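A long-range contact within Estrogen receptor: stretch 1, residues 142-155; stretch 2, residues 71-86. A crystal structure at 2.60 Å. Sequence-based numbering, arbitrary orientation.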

ATOM      1  N   LEU B 142      -2.194  12.207  12.758  1.00 39.42           N
ATOM      2  CA  LEU B 142      -3.264  12.106  11.778  1.00 41.87           C
ATOM      3  C   LEU B 142      -3.025  10.905  10.887  1.00 45.24           C
ATOM      4  O   LEU B 142      -3.940  10.163  10.554  1.00 47.99           O
ATOM      5  CB  LEU B 142      -3.344  13.388  10.949  1.00 38.42           C
ATOM      6  CG  LEU B 142      -3.832  14.580  11.783  1.00 38.69           C
ATOM      7  CD1 LEU B 142      -3.828  15.852  10.946  1.00 37.15           C
ATOM      8  CD2 LEU B 142      -5.223  14.305  12.402  1.00 34.36           C
ATOM      9  N   LEU B 143      -1.767  10.681  10.554  1.00 51.39           N
ATOM     10  CA  LEU B 143      -1.410   9.574   9.685  1.00 47.51           C
ATOM     11  C   LEU B 143      -1.775   8.223  10.282  1.00 47.12           C
ATOM     12  O   LEU B 143      -2.324   7.374   9.591  1.00 52.37           O
ATOM     13  CB  LEU B 143       0.086   9.616   9.405  1.00 42.93           C
ATOM     14  CG  LEU B 143       0.483  10.549   8.277  1.00 48.62           C
ATOM     15  CD1 LEU B 143       1.965  10.687   8.283  1.00 50.81           C
ATOM     16  CD2 LEU B 143       0.033   9.951   6.965  1.00 52.91           C
ATOM     17  N   GLN B 144      -1.474   8.015  11.556  1.00 38.10           N
ATOM     18  CA  GLN B 144      -1.828   6.748  12.150  1.00 42.02           C
ATOM     19  C   GLN B 144      -3.352   6.613  12.179  1.00 39.55           C
ATOM     20  O   GLN B 144      -3.889   5.560  11.853  1.00 47.54           O
ATOM     21  CB  GLN B 144      -1.182   6.562  13.524  1.00 45.43           C
ATOM     22  CG  GLN B 144      -1.109   7.752  14.414  1.00 57.18           C
ATOM     23  CD  GLN B 144      -0.242   7.469  15.630  1.00 65.34           C
ATOM     24  OE1 GLN B 144      -0.403   8.075  16.691  1.00 70.04           O
ATOM     25  NE2 GLN B 144       0.714   6.566  15.462  1.00 64.84           N
ATOM     26  N   ALA B 145      -4.050   7.679  12.544  1.00 34.89           N
ATOM     27  CA  ALA B 145      -5.507   7.629  12.573  1.00 30.47           C
ATOM     28  C   ALA B 145      -6.015   7.245  11.185  1.00 46.13           C
ATOM     29  O   ALA B 145      -6.918   6.404  11.025  1.00 40.39           O
ATOM     30  CB  ALA B 145      -6.069   8.937  13.004  1.00 31.54           C
ATOM     31  N   MET B 146      -5.391   7.842  10.180  1.00 39.95           N
ATOM     32  CA  MET B 146      -5.715   7.541   8.802  1.00 39.37           C
ATOM     33  C   MET B 146      -5.414   6.079   8.449  1.00 41.25           C
ATOM     34  O   MET B 146      -6.236   5.399   7.834  1.00 43.96           O
ATOM     35  CB  MET B 146      -4.937   8.474   7.881  1.00 49.77           C
ATOM     36  CG  MET B 146      -5.367   8.369   6.465  1.00 55.06           C
ATOM     37  SD  MET B 146      -7.154   8.497   6.369  1.00 82.50           S
ATOM     38  CE  MET B 146      -7.307  10.261   6.236  1.00 83.15           C
ATOM     39  N   VAL B 147      -4.260   5.583   8.889  1.00 37.23           N
ATOM     40  CA  VAL B 147      -3.866   4.199   8.619  1.00 34.39           C
ATOM     41  C   VAL B 147      -4.934   3.260   9.167  1.00 39.15           C
ATOM     42  O   VAL B 147      -5.310   2.283   8.528  1.00 42.17           O
ATOM     43  CB  VAL B 147      -2.498   3.852   9.239  1.00 26.64           C
ATOM     44  CG1 VAL B 147      -2.230   2.334   9.138  1.00 26.77           C
ATOM     45  CG2 VAL B 147      -1.400   4.610   8.531  1.00 25.97           C
ATOM     46  N   LEU B 148      -5.413   3.588  10.361  1.00 40.36           N
ATOM     47  CA  LEU B 148      -6.488   2.863  11.020  1.00 34.58           C
ATOM     48  C   LEU B 148      -7.795   2.864  10.227  1.00 47.38           C
ATOM     49  O   LEU B 148      -8.330   1.814   9.920  1.00 52.79           O
ATOM     50  CB  LEU B 148      -6.731   3.473  12.395  1.00 36.54           C
ATOM     51  CG  LEU B 148      -7.890   2.913  13.194  1.00 40.52           C
ATOM     52  CD1 LEU B 148      -7.592   1.487  13.574  1.00 41.11           C
ATOM     53  CD2 LEU B 148      -8.087   3.770  14.428  1.00 42.12           C
ATOM     54  N   VAL B 149      -8.290   4.045   9.865  1.00 50.13           N
ATOM     55  CA  VAL B 149      -9.592   4.124   9.212  1.00 50.71           C
ATOM     56  C   VAL B 149      -9.527   3.724   7.740  1.00 46.81           C
ATOM     57  O   VAL B 149     -10.563   3.460   7.122  1.00 51.17           O
ATOM     58  CB  VAL B 149     -10.209   5.554   9.320  1.00 46.69           C
ATOM     59  CG1 VAL B 149     -10.167   6.043  10.762  1.00 38.13           C
ATOM     60  CG2 VAL B 149      -9.481   6.529   8.412  1.00 50.97           C
ATOM     61  N   ASN B 150      -8.314   3.653   7.192  1.00 47.96           N
ATOM     62  CA  ASN B 150      -8.116   3.223   5.809  1.00 42.31           C
ATOM     63  C   ASN B 150      -7.743   1.742   5.761  1.00 45.11           C
ATOM     64  O   ASN B 150      -7.387   1.214   4.702  1.00 43.36           O
ATOM     65  CB  ASN B 150      -7.011   4.035   5.142  1.00 36.46           C
ATOM     66  CG  ASN B 150      -7.027   3.918   3.623  1.00 48.96           C
ATOM     67  OD1 ASN B 150      -8.083   4.051   2.996  1.00 60.73           O
ATOM     68  ND2 ASN B 150      -5.862   3.631   3.023  1.00 36.30           N
ATOM     69  N   ALA B 151      -7.827   1.073   6.911  1.00 44.12           N
ATOM     70  CA  ALA B 151      -7.387  -0.318   7.005  1.00 58.59           C
ATOM     71  C   ALA B 151      -8.131  -1.227   6.034  1.00 55.26           C
ATOM     72  O   ALA B 151      -7.519  -2.001   5.308  1.00 50.14           O
ATOM     73  CB  ALA B 151      -7.550  -0.835   8.426  1.00 61.49           C
ATOM     74  N   GLU B 152      -9.449  -1.099   5.984  1.00 57.92           N
ATOM     75  CA  GLU B 152     -10.240  -2.017   5.175  1.00 54.55           C
ATOM     76  C   GLU B 152     -10.911  -1.199   4.109  1.00 52.61           C
ATOM     77  O   GLU B 152     -11.460  -0.141   4.400  1.00 67.26           O
ATOM     78  CB  GLU B 152     -11.271  -2.760   6.032  1.00 48.80           C
ATOM     79  CG  GLU B 152     -12.232  -3.614   5.245  1.00 47.11           C
ATOM     80  CD  GLU B 152     -11.573  -4.816   4.580  1.00 45.02           C
ATOM     81  OE1 GLU B 152     -11.318  -4.766   3.357  1.00 42.53           O
ATOM     82  OE2 GLU B 152     -11.325  -5.820   5.280  1.00 46.60           O
ATOM     83  N   VAL B 153     -10.823  -1.653   2.866  1.00 39.89           N
ATOM     84  CA  VAL B 153     -11.426  -0.913   1.763  1.00 45.53           C
ATOM     85  C   VAL B 153     -12.762  -1.520   1.354  1.00 51.73           C
ATOM     86  O   VAL B 153     -13.585  -0.863   0.717  1.00 56.19           O
ATOM     87  CB  VAL B 153     -10.488  -0.854   0.540  1.00 40.17           C
ATOM     88  CG1 VAL B 153     -10.325  -2.239  -0.123  1.00 32.28           C
ATOM     89  CG2 VAL B 153     -10.971   0.207  -0.452  1.00 36.31           C
ATOM     90  N   ARG B 154     -12.968  -2.776   1.735  1.00 47.46           N
ATOM     91  CA  ARG B 154     -14.231  -3.471   1.519  1.00 43.60           C
ATOM     92  C   ARG B 154     -15.309  -2.928   2.453  1.00 37.83           C
ATOM     93  O   ARG B 154     -15.018  -2.455   3.546  1.00 46.69           O
ATOM     94  CB  ARG B 154     -14.040  -4.975   1.741  1.00 38.38           C
ATOM     95  CG  ARG B 154     -13.180  -5.678   0.691  1.00 49.31           C
ATOM     96  CD  ARG B 154     -12.932  -7.131   1.088  1.00 50.47           C
ATOM     97  NE  ARG B 154     -12.327  -7.200   2.420  1.00 58.53           N
ATOM     98  CZ  ARG B 154     -12.069  -8.324   3.087  1.00 62.51           C
ATOM     99  NH1 ARG B 154     -12.381  -9.510   2.566  1.00 60.63           N
ATOM    100  NH2 ARG B 154     -11.515  -8.256   4.298  1.00 54.34           N
ATOM    101  N   ARG B 155     -16.559  -3.069   2.051  1.00 39.99           N
ATOM    102  CA  ARG B 155     -17.675  -2.530   2.825  1.00 42.36           C
ATOM    103  C   ARG B 155     -18.002  -3.312   4.092  1.00 49.56           C
ATOM    104  O   ARG B 155     -18.322  -4.504   4.051  1.00 61.97           O
ATOM    105  CB  ARG B 155     -18.900  -2.475   1.923  1.00 42.64           C
ATOM    106  CG  ARG B 155     -18.933  -1.290   1.010  1.00 43.47           C
ATOM    107  CD  ARG B 155     -20.099  -1.398   0.039  1.00 55.13           C
ATOM    108  NE  ARG B 155     -20.225  -0.179  -0.742  1.00 58.87           N
ATOM    109  CZ  ARG B 155     -20.729   0.936  -0.238  1.00 54.63           C
ATOM    110  NH1 ARG B 155     -21.199   0.917   0.996  1.00 52.30           N
ATOM    111  NH2 ARG B 155     -20.814   2.040  -0.966  1.00 53.48           N
TER
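Stretch 2 71-86: VHLIECCWMELLLLNC

How does stretch 2 lie on stretch 1? All of it is helix, kinked where the N atoms of M79 and E80 lack a bond to the turn before. It crosses helix 142-149 at 140°, nearer antiparallel than parallel, with 9.1 Å between the axes at closest approach. Its first turns therefore meet the end of stretch 1, and its last turn meets Q144.

What meets the first turns of stretch 2? H72 NE2 donates a hydrogen bond to E152 OE2 at 2.6 Å. The same carboxylate is held by R154, whose NH2 lies 2.6 Å from E152 OE2 in a salt bridge. L73 CD2 then packs 3.8 Å from A151 CB, and I74 CD1 reaches L148 CD1 at 4.0 Å.

Where do the CA atoms come nearest? They do so at A151, whose CB lies 3.7 Å from C76 CB and 3.7 Å from C77 CB; the CA atoms of C77 and A151 are 5.4 Å apart.

What receives V147? Its side chain is a knob among C77, E80, L81 and L84. V147 CG1 lies 3.7 Å from L81 CD2 and V147 CG2 4.0 Å from L84 CD2. A water donates to E80 OE1 and to V147 O, bridging the helices. Finally, N85 OD1 lies 2.5 Å from Q144 NE2, but the angle is too poor for a hydrogen bond.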

ATOM      1  N   VAL B  71     -12.765  -4.267  16.122  1.00 60.72           N
ATOM      2  CA  VAL B  71     -11.761  -5.306  16.118  1.00 43.02           C
ATOM      3  C   VAL B  71     -11.211  -5.443  14.701  1.00 41.61           C
ATOM      4  O   VAL B  71     -10.002  -5.497  14.510  1.00 40.10           O
ATOM      5  CB  VAL B  71     -12.324  -6.651  16.615  1.00 51.61           C
ATOM      6  CG1 VAL B  71     -11.344  -7.776  16.338  1.00 45.79           C
ATOM      7  CG2 VAL B  71     -12.665  -6.571  18.115  1.00 47.54           C
ATOM      8  N   HIS B  72     -12.086  -5.414  13.700  1.00 41.13           N
ATOM      9  CA  HIS B  72     -11.643  -5.695  12.337  1.00 39.92           C
ATOM     10  C   HIS B  72     -10.610  -4.716  11.836  1.00 45.56           C
ATOM     11  O   HIS B  72      -9.628  -5.124  11.228  1.00 56.55           O
ATOM     12  CB  HIS B  72     -12.812  -5.725  11.363  1.00 46.74           C
ATOM     13  CG  HIS B  72     -12.392  -5.948   9.946  1.00 50.66           C
ATOM     14  ND1 HIS B  72     -12.081  -7.195   9.451  1.00 57.05           N
ATOM     15  CD2 HIS B  72     -12.254  -5.088   8.908  1.00 55.65           C
ATOM     16  CE1 HIS B  72     -11.741  -7.092   8.179  1.00 53.93           C
ATOM     17  NE2 HIS B  72     -11.846  -5.825   7.822  1.00 52.96           N
ATOM     18  N   LEU B  73     -10.830  -3.432  12.083  1.00 38.07           N
ATOM     19  CA  LEU B  73      -9.887  -2.403  11.672  1.00 40.21           C
ATOM     20  C   LEU B  73      -8.499  -2.668  12.249  1.00 42.80           C
ATOM     21  O   LEU B  73      -7.503  -2.709  11.525  1.00 42.42           O
ATOM     22  CB  LEU B  73     -10.410  -1.032  12.103  1.00 44.14           C
ATOM     23  CG  LEU B  73     -11.592  -0.643  11.226  1.00 37.64           C
ATOM     24  CD1 LEU B  73     -12.106   0.696  11.591  1.00 38.89           C
ATOM     25  CD2 LEU B  73     -11.091  -0.626   9.806  1.00 38.59           C
ATOM     26  N   ILE B  74      -8.466  -2.887  13.556  1.00 44.83           N
ATOM     27  CA  ILE B  74      -7.249  -3.230  14.263  1.00 43.97           C
ATOM     28  C   ILE B  74      -6.585  -4.483  13.676  1.00 43.61           C
ATOM     29  O   ILE B  74      -5.363  -4.503  13.445  1.00 40.08           O
ATOM     30  CB  ILE B  74      -7.555  -3.486  15.745  1.00 47.38           C
ATOM     31  CG1 ILE B  74      -8.181  -2.246  16.369  1.00 43.85           C
ATOM     32  CG2 ILE B  74      -6.310  -3.923  16.488  1.00 49.07           C
ATOM     33  CD1 ILE B  74      -7.211  -1.133  16.551  1.00 44.80           C
ATOM     34  N   GLU B  75      -7.393  -5.504  13.390  1.00 38.63           N
ATOM     35  CA  GLU B  75      -6.864  -6.746  12.841  1.00 42.49           C
ATOM     36  C   GLU B  75      -6.198  -6.497  11.486  1.00 48.78           C
ATOM     37  O   GLU B  75      -5.157  -7.076  11.178  1.00 51.75           O
ATOM     38  CB  GLU B  75      -7.968  -7.800  12.698  1.00 47.56           C
ATOM     39  CG  GLU B  75      -8.236  -8.612  13.976  1.00 50.51           C
ATOM     40  CD  GLU B  75      -9.474  -9.492  13.877  1.00 61.40           C
ATOM     41  OE1 GLU B  75     -10.106  -9.531  12.796  1.00 70.87           O
ATOM     42  OE2 GLU B  75      -9.825 -10.138  14.887  1.00 65.40           O
ATOM     43  N   CYS B  76      -6.746  -5.580  10.700  1.00 45.62           N
ATOM     44  CA  CYS B  76      -6.133  -5.316   9.411  1.00 49.68           C
ATOM     45  C   CYS B  76      -4.800  -4.580   9.532  1.00 52.09           C
ATOM     46  O   CYS B  76      -3.815  -4.995   8.922  1.00 60.48           O
ATOM     47  CB  CYS B  76      -7.079  -4.525   8.511  1.00 49.53           C
ATOM     48  SG  CYS B  76      -8.541  -5.430   7.945  1.00 53.87           S
ATOM     49  N   CYS B  77      -4.748  -3.539  10.360  1.00 37.29           N
ATOM     50  CA  CYS B  77      -3.674  -2.565  10.229  1.00 42.59           C
ATOM     51  C   CYS B  77      -2.678  -2.488  11.399  1.00 50.50           C
ATOM     52  O   CYS B  77      -1.827  -1.591  11.415  1.00 49.19           O
ATOM     53  CB  CYS B  77      -4.283  -1.178  10.022  1.00 41.97           C
ATOM     54  SG  CYS B  77      -4.891  -0.471  11.572  1.00 43.06           S
ATOM     55  N   TRP B  78      -2.754  -3.417  12.352  1.00 47.80           N
ATOM     56  CA  TRP B  78      -1.924  -3.327  13.554  1.00 41.39           C
ATOM     57  C   TRP B  78      -0.452  -3.275  13.201  1.00 46.61           C
ATOM     58  O   TRP B  78       0.293  -2.464  13.756  1.00 52.80           O
ATOM     59  CB  TRP B  78      -2.183  -4.503  14.494  1.00 47.65           C
ATOM     60  CG  TRP B  78      -1.914  -5.849  13.880  1.00 55.76           C
ATOM     61  CD1 TRP B  78      -2.726  -6.536  13.018  1.00 60.89           C
ATOM     62  CD2 TRP B  78      -0.774  -6.686  14.105  1.00 58.60           C
ATOM     63  NE1 TRP B  78      -2.153  -7.736  12.680  1.00 65.11           N
ATOM     64  CE2 TRP B  78      -0.951  -7.851  13.326  1.00 62.49           C
ATOM     65  CE3 TRP B  78       0.391  -6.555  14.869  1.00 56.61           C
ATOM     66  CZ2 TRP B  78      -0.008  -8.877  13.293  1.00 55.85           C
ATOM     67  CZ3 TRP B  78       1.325  -7.580  14.833  1.00 50.32           C
ATOM     68  CH2 TRP B  78       1.116  -8.724  14.057  1.00 51.41           C
ATOM     69  N   MET B  79      -0.032  -4.113  12.262  1.00 42.50           N
ATOM     70  CA  MET B  79       1.383  -4.154  11.906  1.00 45.78           C
ATOM     71  C   MET B  79       1.837  -2.867  11.217  1.00 47.91           C
ATOM     72  O   MET B  79       2.965  -2.417  11.421  1.00 57.90           O
ATOM     73  CB  MET B  79       1.685  -5.357  11.016  1.00 45.91           C
ATOM     74  CG  MET B  79       3.137  -5.445  10.580  1.00 43.63           C
ATOM     75  SD  MET B  79       4.262  -5.697  11.976  1.00 49.16           S
ATOM     76  CE  MET B  79       4.243  -7.490  12.061  1.00 51.98           C
ATOM     77  N   GLU B  80       0.972  -2.294  10.384  1.00 47.97           N
ATOM     78  CA  GLU B  80       1.286  -1.034   9.710  1.00 43.46           C
ATOM     79  C   GLU B  80       1.502   0.061  10.750  1.00 45.41           C
ATOM     80  O   GLU B  80       2.457   0.833  10.671  1.00 43.41           O
ATOM     81  CB  GLU B  80       0.172  -0.611   8.752  1.00 37.44           C
ATOM     82  CG  GLU B  80      -0.326  -1.694   7.823  1.00 54.36           C
ATOM     83  CD  GLU B  80      -1.546  -1.258   7.012  1.00 76.06           C
ATOM     84  OE1 GLU B  80      -1.538  -0.124   6.487  1.00 75.59           O
ATOM     85  OE2 GLU B  80      -2.535  -2.031   6.943  1.00 88.19           O
ATOM     86  N   LEU B  81       0.629   0.096  11.750  1.00 46.21           N
ATOM     87  CA  LEU B  81       0.736   1.093  12.802  1.00 38.25           C
ATOM     88  C   LEU B  81       2.058   0.959  13.545  1.00 39.78           C
ATOM     89  O   LEU B  81       2.725   1.954  13.800  1.00 44.66           O
ATOM     90  CB  LEU B  81      -0.438   0.978  13.770  1.00 36.77           C
ATOM     91  CG  LEU B  81      -1.764   1.452  13.162  1.00 50.47           C
ATOM     92  CD1 LEU B  81      -2.951   1.116  14.068  1.00 54.45           C
ATOM     93  CD2 LEU B  81      -1.737   2.949  12.802  1.00 42.80           C
ATOM     94  N   LEU B  82       2.436  -0.271  13.889  1.00 36.28           N
ATOM     95  CA  LEU B  82       3.716  -0.500  14.538  1.00 37.31           C
ATOM     96  C   LEU B  82       4.865   0.063  13.705  1.00 46.79           C
ATOM     97  O   LEU B  82       5.704   0.791  14.234  1.00 53.32           O
ATOM     98  CB  LEU B  82       3.936  -1.983  14.803  1.00 41.56           C
ATOM     99  CG  LEU B  82       3.008  -2.590  15.847  1.00 49.65           C
ATOM    100  CD1 LEU B  82       3.224  -4.082  15.949  1.00 44.79           C
ATOM    101  CD2 LEU B  82       3.254  -1.941  17.204  1.00 53.29           C
ATOM    102  N   LEU B  83       4.907  -0.296  12.422  1.00 44.03           N
ATOM    103  CA  LEU B  83       5.989   0.127  11.535  1.00 40.92           C
ATOM    104  C   LEU B  83       5.943   1.629  11.267  1.00 48.92           C
ATOM    105  O   LEU B  83       6.981   2.293  11.234  1.00 43.86           O
ATOM    106  CB  LEU B  83       5.930  -0.636  10.215  1.00 33.45           C
ATOM    107  CG  LEU B  83       5.994  -2.155  10.403  1.00 40.81           C
ATOM    108  CD1 LEU B  83       6.033  -2.896   9.060  1.00 41.17           C
ATOM    109  CD2 LEU B  83       7.180  -2.545  11.279  1.00 35.39           C
ATOM    110  N   LEU B  84       4.741   2.165  11.085  1.00 44.15           N
ATOM    111  CA  LEU B  84       4.604   3.594  10.854  1.00 42.64           C
ATOM    112  C   LEU B  84       5.188   4.364  12.025  1.00 46.03           C
ATOM    113  O   LEU B  84       5.915   5.337  11.834  1.00 57.12           O
ATOM    114  CB  LEU B  84       3.143   3.987  10.638  1.00 40.94           C
ATOM    115  CG  LEU B  84       2.981   5.494  10.470  1.00 49.58           C
ATOM    116  CD1 LEU B  84       3.323   5.854   9.050  1.00 52.23           C
ATOM    117  CD2 LEU B  84       1.571   5.947  10.794  1.00 53.54           C
ATOM    118  N   ASN B  85       4.877   3.924  13.237  1.00 41.34           N
ATOM    119  CA  ASN B  85       5.383   4.584  14.427  1.00 48.34           C
ATOM    120  C   ASN B  85       6.887   4.510  14.511  1.00 57.23           C
ATOM    121  O   ASN B  85       7.572   5.515  14.710  1.00 58.09           O
ATOM    122  CB  ASN B  85       4.786   3.958  15.680  1.00 54.80           C
ATOM    123  CG  ASN B  85       3.345   4.314  15.866  1.00 65.23           C
ATOM    124  OD1 ASN B  85       2.830   5.225  15.212  1.00 71.35           O
ATOM    125  ND2 ASN B  85       2.676   3.612  16.769  1.00 70.48           N
ATOM    126  N   CYS B  86       7.390   3.301  14.324  1.00 56.75           N
ATOM    127  CA  CYS B  86       8.810   3.050  14.379  1.00 48.66           C
ATOM    128  C   CYS B  86       9.576   3.940  13.413  1.00 44.70           C
ATOM    129  O   CYS B  86      10.629   4.476  13.762  1.00 39.58           O
ATOM    130  CB  CYS B  86       9.082   1.589  14.073  1.00 47.38           C
ATOM    131  SG  CYS B  86      10.831   1.214  14.022  1.00 65.56           S
TER
HETATM  132  O   HOH W   1      -4.223   0.820   6.441  1.00 38.46           O